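Side-chain contacts in IclR family transcriptional regulator (Brucella abortus, PDB 5WHM), which probably represses transcription as an IclR-type regulator, pairing a helix-turn-helix DNA-binding domain with a C-terminal GAF-like domain that in this family senses small effectors: residues C[6-11]-C[175-180]; C[34-39]-C[81-86]; C[119-124]-C[130-135]. All coordinates share one frame; numbering follows the deposited sequence.

Interaction 1. Residues C[6-11]-C[175-180]; sequences TMLTPL and LEHIRE
Leu-8 lays its CD1 methyl over one face of the His-177 imidazole, 3.8 Å from the ring centroid and 19° off the ring normal, which meets the geometry of a CH-pi contact. The methyl is offset toward the rim, and its shortest distance, 3.5 Å, runs from Leu-8 CD1 to His-177 CG. Placing CG anti to the carbonyl carbon (chi1 -55°) carries CD1 over the ring, and the two side chains point in opposing directions as they pass. Leu-8 CB lies 3.9 Å from both CE1 and NE2 of His-177. Thr-9 approaches from the opposite direction and puts CG2 at the ring edge, in its plane, 3.2 Å from His-177 NE2. The hydroxyl is used elsewhere: Thr-9 OG1 is hydrogen-bonded to Glu-12 OE1.

Only 137 Å² is buried, between the N-terminal loop and helix 168-181 of the C-terminal domain. On the same loop, Met-7 makes backbone hydrogen bonds to the second subunit, and Pro-10 packs on Glu-31 of helix 24-33. With a methyl over the face and another at the edge, the imidazole is held by shape and dispersion, and neither of its nitrogens is hydrogen-bonded across this contact, which implies a modest, non-polar attachment of the loop to the helix.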
loop_
_atom_site.group_PDB
_atom_site.type_symbol
_atom_site.label_atom_id
_atom_site.label_comp_id
_atom_site.label_asym_id
_atom_site.label_seq_id
_atom_site.Cartn_x
_atom_site.Cartn_y
_atom_site.Cartn_z
ATOM N N THR C 6 -1.350 -12.803 16.726
ATOM C CA THR C 6 -1.579 -11.387 16.443
ATOM C C THR C 6 -2.888 -10.926 17.075
ATOM O O THR C 6 -3.910 -11.621 17.004
ATOM C CB THR C 6 -1.598 -11.146 14.927
ATOM O OG1 THR C 6 -0.412 -11.701 14.350
ATOM C CG2 THR C 6 -1.654 -9.652 14.588
HETATM N N MSE C 7 -2.843 -9.777 17.741
HETATM C CA MSE C 7 -4.041 -9.276 18.422
HETATM C C MSE C 7 -5.168 -8.887 17.457
HETATM O O MSE C 7 -4.958 -8.160 16.477
HETATM C CB MSE C 7 -3.698 -8.056 19.284
HETATM C CG MSE C 7 -2.474 -8.213 20.161
HETATM SE SE MSE C 7 -2.190 -6.547 21.154
HETATM C CE MSE C 7 -3.612 -6.832 22.454
ATOM N N LEU C 8 -6.371 -9.341 17.777
ATOM C CA LEU C 8 -7.586 -8.949 17.073
ATOM C C LEU C 8 -8.251 -7.731 17.689
ATOM O O LEU C 8 -8.953 -6.997 16.984
ATOM C CB LEU C 8 -8.598 -10.104 17.080
ATOM C CG LEU C 8 -8.122 -11.441 16.522
ATOM C CD1 LEU C 8 -9.211 -12.492 16.650
ATOM C CD2 LEU C 8 -7.692 -11.302 15.082
ATOM N N THR C 9 -8.071 -7.517 18.992
ATOM C CA THR C 9 -8.698 -6.412 19.721
ATOM C C THR C 9 -7.648 -5.689 20.557
ATOM O O THR C 9 -7.650 -5.776 21.796
ATOM C CB THR C 9 -9.822 -6.928 20.616
ATOM O OG1 THR C 9 -9.272 -7.878 21.533
ATOM C CG2 THR C 9 -10.905 -7.601 19.784
ATOM N N PRO C 10 -6.736 -4.956 19.911
ATOM C CA PRO C 10 -5.614 -4.358 20.651
ATOM C C PRO C 10 -6.016 -3.254 21.618
ATOM O O PRO C 10 -5.183 -2.856 22.447
ATOM C CB PRO C 10 -4.709 -3.813 19.540
ATOM C CG PRO C 10 -5.602 -3.615 18.380
ATOM C CD PRO C 10 -6.675 -4.644 18.473
ATOM N N LEU C 11 -7.241 -2.740 21.553
ATOM C CA LEU C 11 -7.621 -1.686 22.481
ATOM C C LEU C 11 -8.309 -2.256 23.722
ATOM O O LEU C 11 -8.742 -1.489 24.591
ATOM C CB LEU C 11 -8.503 -0.640 21.778
ATOM C CG LEU C 11 -7.833 0.163 20.621
ATOM C CD1 LEU C 11 -8.505 1.508 20.417
ATOM C CD2 LEU C 11 -6.332 0.347 20.804
ATOM N N LEU C 175 -12.433 -18.184 15.484
ATOM C CA LEU C 175 -13.847 -18.517 15.297
ATOM C C LEU C 175 -14.693 -18.088 16.494
ATOM O O LEU C 175 -15.794 -17.551 16.319
ATOM C CB LEU C 175 -14.015 -20.014 15.050
ATOM C CG LEU C 175 -13.423 -20.575 13.756
ATOM C CD1 LEU C 175 -13.940 -21.980 13.544
ATOM C CD2 LEU C 175 -13.737 -19.691 12.567
ATOM N N GLU C 176 -14.205 -18.324 17.715
ATOM C CA GLU C 176 -14.888 -17.783 18.886
ATOM C C GLU C 176 -15.077 -16.285 18.734
ATOM O O GLU C 176 -16.136 -15.745 19.060
ATOM C CB GLU C 176 -14.105 -18.114 20.160
ATOM N N HIS C 177 -14.075 -15.612 18.168
ATOM C CA HIS C 177 -14.153 -14.181 17.910
ATOM C C HIS C 177 -15.179 -13.846 16.829
ATOM O O HIS C 177 -15.831 -12.798 16.891
ATOM C CB HIS C 177 -12.771 -13.668 17.504
ATOM C CG HIS C 177 -12.476 -12.309 18.018
ATOM N ND1 HIS C 177 -12.783 -11.168 17.310
ATOM C CD2 HIS C 177 -11.940 -11.899 19.191
ATOM C CE1 HIS C 177 -12.430 -10.111 18.018
ATOM N NE2 HIS C 177 -11.919 -10.528 19.164
ATOM N N ILE C 178 -15.313 -14.701 15.812
ATOM C CA ILE C 178 -16.261 -14.431 14.732
ATOM C C ILE C 178 -17.699 -14.682 15.189
ATOM O O ILE C 178 -18.641 -14.044 14.695
ATOM C CB ILE C 178 -15.883 -15.266 13.494
ATOM C CG1 ILE C 178 -14.660 -14.647 12.806
ATOM C CG2 ILE C 178 -17.051 -15.386 12.534
ATOM C CD1 ILE C 178 -14.044 -15.535 11.772
ATOM N N ARG C 179 -17.891 -15.576 16.163
ATOM C CA ARG C 179 -19.216 -15.866 16.698
ATOM C C ARG C 179 -19.836 -14.669 17.413
ATOM O O ARG C 179 -21.060 -14.620 17.570
ATOM C CB ARG C 179 -19.119 -17.058 17.654
ATOM C CG ARG C 179 -20.425 -17.762 17.955
ATOM C CD ARG C 179 -20.144 -19.080 18.647
ATOM N NE ARG C 179 -19.872 -18.917 20.073
ATOM C CZ ARG C 179 -20.708 -19.298 21.042
ATOM N NH1 ARG C 179 -21.864 -19.880 20.734
ATOM N NH2 ARG C 179 -20.388 -19.107 22.319
ATOM N N GLU C 180 -19.021 -13.704 17.845
ATOM C CA GLU C 180 -19.505 -12.528 18.560
ATOM C C GLU C 180 -19.828 -11.378 17.616
ATOM O O GLU C 180 -20.819 -10.669 17.815
ATOM C CB GLU C 180 -18.465 -12.080 19.587
ATOM C CG GLU C 180 -17.927 -13.211 20.449
ATOM C CD GLU C 180 -18.287 -13.059 21.914
ATOM O OE1 GLU C 180 -19.297 -12.388 22.220
ATOM O OE2 GLU C 180 -17.553 -13.607 22.764
#

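Interaction 2. Residues C[34-39]-C[81-86]; sequences RCFTPT and YQLDIG
Phe-36 packs against Leu-83 and Tyr-81 in the winged helix-turn-helix domain, where 81-83 is the second strand of the two-stranded wing and 34-39 is the loop after helix 24-33. The tight part centres on Phe-36, whose CG stands anti to the carbonyl carbon (chi1 -63°) and turns the ring toward the strand. Phe-36 CB lies 3.6 Å from Leu-83 CG, the two side chains running past one another pointing opposite ways. The ring meets Leu-83 obliquely. At its far end, Phe-36 CZ lies 3.9 Å from Tyr-81 CB; the tyrosine ring then leads away, its hydroxyl making weak hydrogen bonds to Asn-45 and Thr-63. Leu-72 of the partner strand and Ile-48 of helix 45-52 also pack on Phe-36, completing a small apolar core.

The other side is looser. Past Phe-36 the loop turns off through Thr-37, whose OG1 accepts from Thr-39 N at 3.2 Å in an ST turn; Pro-38 packs on Tyr-92 of the second subunit, and Thr-39 is exposed. Leu-83 O is hydrogen-bonded to Asn-97 of the second subunit. Back on the tight side, the ring edge meets the strand backbone, with Phe-36 CE2 3.3 Å from Tyr-81 O.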
loop_
_atom_site.group_PDB
_atom_site.type_symbol
_atom_site.label_atom_id
_atom_site.label_comp_id
_atom_site.label_asym_id
_atom_site.label_seq_id
_atom_site.Cartn_x
_atom_site.Cartn_y
_atom_site.Cartn_z
ATOM N N ARG C 34 -6.818 2.317 10.942
ATOM C CA ARG C 34 -7.596 1.177 10.433
ATOM C C ARG C 34 -9.077 1.492 10.247
ATOM O O ARG C 34 -9.794 0.669 9.657
ATOM C CB ARG C 34 -7.475 -0.024 11.369
ATOM C CG ARG C 34 -6.134 -0.731 11.363
ATOM C CD ARG C 34 -6.265 -2.057 12.143
ATOM N NE ARG C 34 -5.053 -2.874 12.096
ATOM C CZ ARG C 34 -4.893 -3.947 11.316
ATOM N NH1 ARG C 34 -3.743 -4.634 11.346
ATOM N NH2 ARG C 34 -5.880 -4.339 10.516
ATOM N N CYS C 35 -9.563 2.626 10.763
ATOM C CA CYS C 35 -10.966 2.996 10.566
ATOM C C CYS C 35 -11.261 3.326 9.116
ATOM O O CYS C 35 -12.417 3.266 8.699
ATOM C CB CYS C 35 -11.325 4.219 11.411
ATOM S SG CYS C 35 -11.474 3.842 13.137
ATOM N N PHE C 36 -10.240 3.743 8.368
ATOM C CA PHE C 36 -10.388 4.116 6.966
ATOM C C PHE C 36 -10.292 2.864 6.110
ATOM O O PHE C 36 -9.389 2.035 6.295
ATOM C CB PHE C 36 -9.323 5.143 6.568
ATOM C CG PHE C 36 -9.440 6.454 7.319
ATOM C CD1 PHE C 36 -8.883 6.589 8.575
ATOM C CD2 PHE C 36 -10.127 7.540 6.772
ATOM C CE1 PHE C 36 -9.003 7.784 9.296
ATOM C CE2 PHE C 36 -10.228 8.746 7.465
ATOM C CZ PHE C 36 -9.670 8.874 8.731
ATOM N N THR C 37 -11.268 2.680 5.236
ATOM C CA THR C 37 -11.251 1.476 4.422
ATOM C C THR C 37 -11.451 1.874 2.971
ATOM O O THR C 37 -11.717 3.053 2.702
ATOM C CB THR C 37 -12.358 0.485 4.854
ATOM O OG1 THR C 37 -13.604 0.944 4.331
ATOM C CG2 THR C 37 -12.454 0.337 6.367
ATOM N N PRO C 38 -11.381 0.930 2.014
ATOM C CA PRO C 38 -11.686 1.295 0.616
ATOM C C PRO C 38 -13.074 1.886 0.413
ATOM O O PRO C 38 -13.266 2.645 -0.544
ATOM C CB PRO C 38 -11.517 -0.032 -0.151
ATOM C CG PRO C 38 -10.512 -0.820 0.718
ATOM C CD PRO C 38 -10.906 -0.470 2.124
ATOM N N THR C 39 -14.049 1.584 1.270
ATOM C CA THR C 39 -15.393 2.120 1.088
ATOM C C THR C 39 -15.800 3.119 2.173
ATOM O O THR C 39 -16.938 3.602 2.155
ATOM C CB THR C 39 -16.432 0.984 1.033
ATOM O OG1 THR C 39 -16.316 0.207 2.226
ATOM C CG2 THR C 39 -16.231 0.099 -0.190
ATOM N N TYR C 81 -11.283 14.008 7.802
ATOM C CA TYR C 81 -9.988 13.423 7.479
ATOM C C TYR C 81 -10.090 12.367 6.377
ATOM O O TYR C 81 -11.114 11.688 6.221
ATOM C CB TYR C 81 -9.339 12.749 8.693
ATOM C CG TYR C 81 -9.277 13.671 9.894
ATOM C CD1 TYR C 81 -8.246 14.616 10.032
ATOM C CD2 TYR C 81 -10.264 13.629 10.857
ATOM C CE1 TYR C 81 -8.202 15.487 11.160
ATOM C CE2 TYR C 81 -10.241 14.485 11.962
ATOM C CZ TYR C 81 -9.213 15.406 12.101
ATOM O OH TYR C 81 -9.231 16.247 13.197
ATOM N N GLN C 82 -8.975 12.197 5.661
ATOM C CA GLN C 82 -8.764 11.092 4.732
ATOM C C GLN C 82 -7.326 10.635 4.873
ATOM O O GLN C 82 -6.455 11.423 5.282
ATOM C CB GLN C 82 -9.021 11.505 3.278
ATOM C CG GLN C 82 -10.388 11.938 2.977
ATOM C CD GLN C 82 -10.588 12.060 1.486
ATOM O OE1 GLN C 82 -9.908 12.840 0.822
ATOM N NE2 GLN C 82 -11.512 11.269 0.944
ATOM N N LEU C 83 -7.074 9.372 4.523
ATOM C CA LEU C 83 -5.697 8.876 4.469
ATOM C C LEU C 83 -4.903 9.714 3.462
ATOM O O LEU C 83 -5.422 10.103 2.413
ATOM C CB LEU C 83 -5.649 7.397 4.029
ATOM C CG LEU C 83 -6.290 6.414 5.040
ATOM C CD1 LEU C 83 -6.329 5.005 4.413
ATOM C CD2 LEU C 83 -5.508 6.412 6.355
ATOM N N ASP C 84 -3.615 9.919 3.745
ATOM C CA ASP C 84 -2.793 10.707 2.836
ATOM C C ASP C 84 -1.542 9.923 2.417
ATOM O O ASP C 84 -1.285 8.798 2.876
ATOM C CB ASP C 84 -2.431 12.063 3.479
ATOM C CG ASP C 84 -2.084 13.158 2.441
ATOM O OD1 ASP C 84 -2.073 12.920 1.207
ATOM O OD2 ASP C 84 -1.832 14.291 2.903
ATOM N N ILE C 85 -0.765 10.569 1.535
ATOM C CA ILE C 85 0.329 9.947 0.785
ATOM C C ILE C 85 1.336 9.287 1.705
ATOM O O ILE C 85 1.972 8.290 1.332
ATOM C CB ILE C 85 1.065 11.001 -0.083
ATOM C CG1 ILE C 85 0.079 11.804 -0.942
ATOM C CG2 ILE C 85 2.162 10.310 -0.936
ATOM C CD1 ILE C 85 -0.895 10.915 -1.755
ATOM N N GLY C 86 1.559 9.858 2.891
ATOM C CA GLY C 86 2.559 9.267 3.751
ATOM C C GLY C 86 2.248 7.837 4.139
ATOM O O GLY C 86 3.164 7.093 4.490
#

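Interaction 3. Residues C[119-124]-C[130-135]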
loop_
_atom_site.group_PDB
_atom_site.type_symbol
_atom_site.label_atom_id
_atom_site.label_comp_id
_atom_site.label_asym_id
_atom_site.label_seq_id
_atom_site.Cartn_x
_atom_site.Cartn_y
_atom_site.Cartn_z
ATOM N N VAL C 119 -6.223 -15.938 -10.722
ATOM C CA VAL C 119 -5.489 -16.679 -9.697
ATOM C C VAL C 119 -4.821 -15.646 -8.791
ATOM O O VAL C 119 -4.208 -14.690 -9.291
ATOM C CB VAL C 119 -4.454 -17.636 -10.318
ATOM C CG1 VAL C 119 -3.631 -18.359 -9.274
ATOM C CG2 VAL C 119 -5.191 -18.682 -11.251
ATOM N N ALA C 120 -4.971 -15.818 -7.473
ATOM C CA ALA C 120 -4.489 -14.821 -6.517
ATOM C C ALA C 120 -3.682 -15.501 -5.420
ATOM O O ALA C 120 -3.807 -16.713 -5.171
ATOM C CB ALA C 120 -5.643 -13.997 -5.896
HETATM N N MSE C 121 -2.851 -14.691 -4.769
HETATM C CA MSE C 121 -2.109 -15.082 -3.595
HETATM C C MSE C 121 -2.471 -14.107 -2.443
HETATM O O MSE C 121 -2.476 -12.903 -2.653
HETATM C CB MSE C 121 -0.608 -15.063 -3.870
HETATM C CG MSE C 121 0.243 -15.432 -2.675
HETATM SE SE MSE C 121 2.157 -15.344 -3.105
HETATM C CE MSE C 121 2.396 -13.411 -3.475
ATOM N N ALA C 122 -2.812 -14.655 -1.272
ATOM C CA ALA C 122 -3.377 -13.874 -0.174
ATOM C C ALA C 122 -2.768 -14.324 1.148
ATOM O O ALA C 122 -2.262 -15.442 1.264
ATOM C CB ALA C 122 -4.909 -14.017 -0.105
ATOM N N ALA C 123 -2.831 -13.438 2.154
ATOM C CA ALA C 123 -2.488 -13.795 3.528
ATOM C C ALA C 123 -3.429 -13.050 4.477
ATOM O O ALA C 123 -4.051 -12.044 4.111
ATOM C CB ALA C 123 -1.018 -13.463 3.858
ATOM N N ARG C 124 -3.529 -13.553 5.700
ATOM C CA ARG C 124 -4.508 -13.036 6.643
ATOM C C ARG C 124 -4.011 -11.763 7.324
ATOM O O ARG C 124 -2.829 -11.655 7.672
ATOM C CB ARG C 124 -4.819 -14.085 7.705
ATOM C CG ARG C 124 -5.869 -13.632 8.700
ATOM C CD ARG C 124 -6.240 -14.754 9.675
ATOM N NE ARG C 124 -5.156 -15.052 10.612
ATOM C CZ ARG C 124 -4.982 -14.431 11.779
ATOM N NH1 ARG C 124 -5.798 -13.450 12.157
ATOM N NH2 ARG C 124 -3.980 -14.779 12.563
ATOM N N VAL C 130 -5.924 -10.617 2.678
ATOM C CA VAL C 130 -5.403 -9.500 1.901
ATOM C C VAL C 130 -4.735 -10.067 0.651
ATOM O O VAL C 130 -3.818 -10.883 0.755
ATOM C CB VAL C 130 -4.381 -8.686 2.726
ATOM C CG1 VAL C 130 -3.907 -7.469 1.939
ATOM C CG2 VAL C 130 -4.996 -8.282 4.084
ATOM N N TYR C 131 -5.130 -9.576 -0.515
ATOM C CA TYR C 131 -4.508 -10.011 -1.773
ATOM C C TYR C 131 -3.095 -9.415 -1.931
ATOM O O TYR C 131 -2.935 -8.188 -1.977
ATOM C CB TYR C 131 -5.393 -9.573 -2.929
ATOM C CG TYR C 131 -6.468 -10.579 -3.337
ATOM C CD1 TYR C 131 -6.801 -11.660 -2.532
ATOM C CD2 TYR C 131 -7.086 -10.466 -4.560
ATOM C CE1 TYR C 131 -7.768 -12.586 -2.937
ATOM C CE2 TYR C 131 -8.033 -11.369 -4.970
ATOM C CZ TYR C 131 -8.381 -12.421 -4.158
ATOM O OH TYR C 131 -9.332 -13.307 -4.628
ATOM N N LEU C 132 -2.081 -10.276 -2.053
ATOM C CA LEU C 132 -0.701 -9.856 -2.296
ATOM C C LEU C 132 -0.358 -9.810 -3.776
ATOM O O LEU C 132 0.520 -9.025 -4.191
ATOM C CB LEU C 132 0.267 -10.819 -1.598
ATOM C CG LEU C 132 -0.137 -11.197 -0.168
ATOM C CD1 LEU C 132 0.770 -12.295 0.434
ATOM C CD2 LEU C 132 -0.093 -9.923 0.683
ATOM N N ASP C 133 -1.033 -10.631 -4.576
ATOM C CA ASP C 133 -0.774 -10.706 -6.000
ATOM C C ASP C 133 -2.001 -11.342 -6.649
ATOM O O ASP C 133 -2.710 -12.138 -6.015
ATOM C CB ASP C 133 0.513 -11.491 -6.338
ATOM C CG ASP C 133 1.079 -11.088 -7.703
ATOM O OD1 ASP C 133 2.099 -11.640 -8.147
ATOM O OD2 ASP C 133 0.505 -10.174 -8.344
ATOM N N VAL C 134 -2.290 -10.909 -7.868
ATOM C CA VAL C 134 -3.428 -11.372 -8.656
ATOM C C VAL C 134 -2.967 -11.431 -10.099
ATOM O O VAL C 134 -2.377 -10.470 -10.607
ATOM C CB VAL C 134 -4.664 -10.447 -8.582
ATOM C CG1 VAL C 134 -5.852 -11.095 -9.327
ATOM C CG2 VAL C 134 -5.035 -10.112 -7.183
ATOM N N VAL C 135 -3.271 -12.528 -10.771
ATOM C CA VAL C 135 -2.954 -12.707 -12.178
ATOM C C VAL C 135 -4.229 -13.142 -12.875
ATOM O O VAL C 135 -4.950 -14.008 -12.369
ATOM C CB VAL C 135 -1.833 -13.746 -12.359
ATOM C CG1 VAL C 135 -1.838 -14.303 -13.743
ATOM C CG2 VAL C 135 -0.485 -13.103 -12.040
#
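A beta hairpin of the GAF-like C-terminal domain, which in this family probably binds effectors, joins strand 118-125 to strand 128-135 and is interrupted by a classic beta bulge. The axes of 119-124 and 133-135 lie 4.7 Å apart and run antiparallel at 171°. Val-119 and Val-135 form a hydrogen-bonded pair with reciprocal N-H to O bonds, and Ala-123 pairs likewise with Val-130. Between them the register slips by one: Met-121 O receives Leu-132 N at 2.7 Å and, more weakly, Asp-133 N at 3.3 Å, so two residues face one.

Tyr-131 lies over Ala-120, on the same face as Ala-122. Ala-120 CB is 3.7 Å from the ring centroid and 17° off the normal, a CH-pi contact, while Ala-122 CB meets CD1 obliquely. Tyr-131 OH is hydrogen-bonded to Asn-234. A bound acetic acid about 4 Å from the side chain probably comes from the crystallisation liquor, though such molecules often mark pockets.

Met-121, Ala-123 and Asp-133 point to the other face, where Asp-133 forms salt bridges to Arg-101 and to Arg-145 of the second subunit. With CG anti to the backbone N (chi1 179°), the selenomethionine extends before bending at chi3, which puts Met-121 CE 3.8 Å from Leu-132 CB.

In the fold
The three contacts are spread over both domains, their centres 21 to 23 Å apart. Along the chain, interaction 1 closes the longest loop, with interactions 2 and 3 nested in series inside it. Interaction 2 belongs to the helix-turn-helix domain and interaction 3 to the six-stranded sheet of the C-terminal domain, whereas interaction 1 involves a helix of that latter domain. Interactions 1 and 3 touch, Leu-8 CD2 packing 4.1 Å from Arg-124 NH1; interactions 1 and 2 come within about 6 Å at nearest atoms without touching, and interactions 2 and 3 stay about 8 Å apart. All three also reach the second subunit, so the dimer interface runs past the surroundings of each.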